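Local structure of uncharacterized protein (3FD9) at residues M39-R42 with L43-E46. The protein acts as an antiactivator of the type III secretion regulon, disrupting self-association and DNA binding of the transcriptional activator ExsA until ExsC intervenes. Numbering follows the deposited sequence.
Sequences MLPR and LRLE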
HETATM    1  N   MSE A  39      11.570  15.184 -11.770  1.00 37.80           N
HETATM    2  CA  MSE A  39      11.137  16.403 -12.438  1.00 39.07           C
HETATM    3  C   MSE A  39      11.203  17.636 -11.540  1.00 42.10           C
HETATM    4  O   MSE A  39      11.467  18.751 -12.004  1.00 42.95           O
HETATM    5  CB  MSE A  39       9.725  16.229 -12.993  1.00 39.34           C
HETATM    6  CG  MSE A  39       9.598  15.067 -13.938  1.00 43.22           C
HETATM    7 SE   MSE A  39      10.907  15.154 -15.394  1.00 53.61          SE
HETATM    8  CE  MSE A  39      11.126  13.252 -15.709  1.00 56.45           C
ATOM      9  N   LEU A  40      10.958  17.425 -10.251  1.00 38.41           N
ATOM     10  CA  LEU A  40      10.968  18.499  -9.277  1.00 39.95           C
ATOM     11  C   LEU A  40      12.299  18.561  -8.545  1.00 41.88           C
ATOM     12  O   LEU A  40      12.784  17.544  -8.042  1.00 42.01           O
ATOM     13  CB  LEU A  40       9.842  18.305  -8.263  1.00 37.86           C
ATOM     14  CG  LEU A  40       8.421  18.511  -8.770  1.00 36.85           C
ATOM     15  CD1 LEU A  40       7.459  18.644  -7.597  1.00 38.36           C
ATOM     16  CD2 LEU A  40       8.345  19.744  -9.637  1.00 43.97           C
ATOM     17  N   PRO A  41      12.889  19.765  -8.490  1.00 42.19           N
ATOM     18  CA  PRO A  41      14.058  20.098  -7.676  1.00 45.41           C
ATOM     19  C   PRO A  41      13.806  19.714  -6.229  1.00 46.07           C
ATOM     20  O   PRO A  41      12.666  19.780  -5.788  1.00 45.87           O
ATOM     21  CB  PRO A  41      14.125  21.621  -7.779  1.00 46.77           C
ATOM     22  CG  PRO A  41      13.442  21.952  -9.057  1.00 45.08           C
ATOM     23  CD  PRO A  41      12.382  20.927  -9.241  1.00 44.09           C
ATOM     24  N   ARG A  42      14.848  19.334  -5.504  1.00 62.64           N
ATOM     25  CA  ARG A  42      14.705  18.931  -4.105  1.00 64.71           C
ATOM     26  C   ARG A  42      13.892  19.936  -3.283  1.00 63.79           C
ATOM     27  O   ARG A  42      13.134  19.560  -2.385  1.00 63.54           O
ATOM     28  CB  ARG A  42      16.083  18.739  -3.474  1.00 67.95           C
ATOM     29  CG  ARG A  42      16.089  18.053  -2.115  1.00 74.68           C
ATOM     30  CD  ARG A  42      17.186  18.658  -1.226  1.00 87.12           C
ATOM     31  NE  ARG A  42      18.274  19.218  -2.026  1.00 93.95           N
ATOM     32  CZ  ARG A  42      18.473  20.527  -2.197  1.00 96.99           C
ATOM     33  NH1 ARG A  42      17.661  21.411  -1.615  1.00 97.78           N
ATOM     34  NH2 ARG A  42      19.485  20.960  -2.945  1.00100.16           N
ATOM     35  N   LEU A  43      14.062  21.215  -3.596  1.00 60.38           N
ATOM     36  CA  LEU A  43      13.407  22.280  -2.850  1.00 60.40           C
ATOM     37  C   LEU A  43      11.912  22.331  -3.142  1.00 57.54           C
ATOM     38  O   LEU A  43      11.112  22.599  -2.253  1.00 57.95           O
ATOM     39  CB  LEU A  43      14.070  23.629  -3.163  1.00 63.81           C
ATOM     40  CG  LEU A  43      13.581  24.922  -2.491  1.00 69.65           C
ATOM     41  CD1 LEU A  43      12.334  25.472  -3.176  1.00 71.54           C
ATOM     42  CD2 LEU A  43      13.329  24.734  -0.995  1.00 71.54           C
ATOM     43  N   ARG A  44      11.539  22.079  -4.390  1.00 48.98           N
ATOM     44  CA  ARG A  44      10.136  22.104  -4.786  1.00 47.17           C
ATOM     45  C   ARG A  44       9.408  20.890  -4.244  1.00 45.43           C
ATOM     46  O   ARG A  44       8.240  20.959  -3.865  1.00 45.23           O
ATOM     47  CB  ARG A  44      10.017  22.140  -6.304  1.00 47.83           C
ATOM     48  CG  ARG A  44      10.405  23.468  -6.913  1.00 51.55           C
ATOM     49  CD  ARG A  44       9.357  24.531  -6.630  1.00 53.38           C
ATOM     50  NE  ARG A  44       9.707  25.800  -7.254  1.00 64.01           N
ATOM     51  CZ  ARG A  44      10.161  26.856  -6.588  1.00 69.27           C
ATOM     52  NH1 ARG A  44      10.305  26.797  -5.271  1.00 70.60           N
ATOM     53  NH2 ARG A  44      10.469  27.973  -7.238  1.00 73.55           N
ATOM     54  N   LEU A  45      10.109  19.765  -4.218  1.00 38.75           N
ATOM     55  CA  LEU A  45       9.561  18.546  -3.647  1.00 35.91           C
ATOM     56  C   LEU A  45       9.138  18.738  -2.203  1.00 34.46           C
ATOM     57  O   LEU A  45       8.084  18.273  -1.813  1.00 32.10           O
ATOM     58  CB  LEU A  45      10.571  17.401  -3.729  1.00 36.32           C
ATOM     59  CG  LEU A  45      10.200  16.283  -4.688  1.00 36.43           C
ATOM     60  CD1 LEU A  45      10.819  14.988  -4.197  1.00 38.01           C
ATOM     61  CD2 LEU A  45       8.701  16.147  -4.745  1.00 36.71           C
ATOM     62  N   GLU A  46       9.971  19.399  -1.407  1.00 59.92           N
ATOM     63  CA  GLU A  46       9.653  19.599  -0.001  1.00 61.79           C
ATOM     64  C   GLU A  46       8.533  20.620   0.134  1.00 59.15           C
ATOM     65  O   GLU A  46       7.694  20.511   1.023  1.00 59.92           O
ATOM     66  CB  GLU A  46      10.887  20.028   0.799  1.00 64.45           C
ATOM     67  CG  GLU A  46      11.191  21.521   0.738  1.00 76.87           C
ATOM     68  CD  GLU A  46      12.415  21.928   1.559  1.00 91.13           C
ATOM     69  OE1 GLU A  46      13.286  21.064   1.816  1.00 95.88           O
ATOM     70  OE2 GLU A  46      12.504  23.118   1.942  1.00 93.11           O
TER
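Pro41 and Leu45 meet at the N-terminus of helix 42-50, where Pro41 is the N-cap residue in the short loop between helix 30-39 and helix 42-50, within the N-terminal domain of ExsD. The backbone evidence is a first turn closed on the proline carbonyl: Leu45 N donates to Pro41 O at 3.0 Å, with an N-H...O angle of 166°. Arg44 N lies at 2.9 Å from the same Pro41 O, but its angle of 123° makes that bond weak. One residue further on, Glu46 N makes a weak bond to Arg42 O (3.3 Å).

Apolar contact is made by the buried Leu40 side chain. The side chains of Leu40, the first residue to leave the preceding helix, and Leu45 cross at about a right angle, Leu40 CD1 lying 4.0 Å from Leu45 CD2. Leu40 also packs on Ile72, Leu73 and Ala76 of helix 66-76, which ties the turn to that helix. The Pro41 ring packs against the first carbons of the Arg44 chain, Pro41 CD lying 4.0 Å from Arg44 CB.

The polar ends find partners beyond the turn. A bend at chi2 (-72°) helps lead the end of the Arg44 chain away from the loop, and its NH1 hydrogen-bonds to Gln47 OE1. Arg42 packs on Ala176 of the second subunit. Within the turn, Arg42 NH1 stays 5.6 Å from Glu46 OE1, too far for a salt bridge.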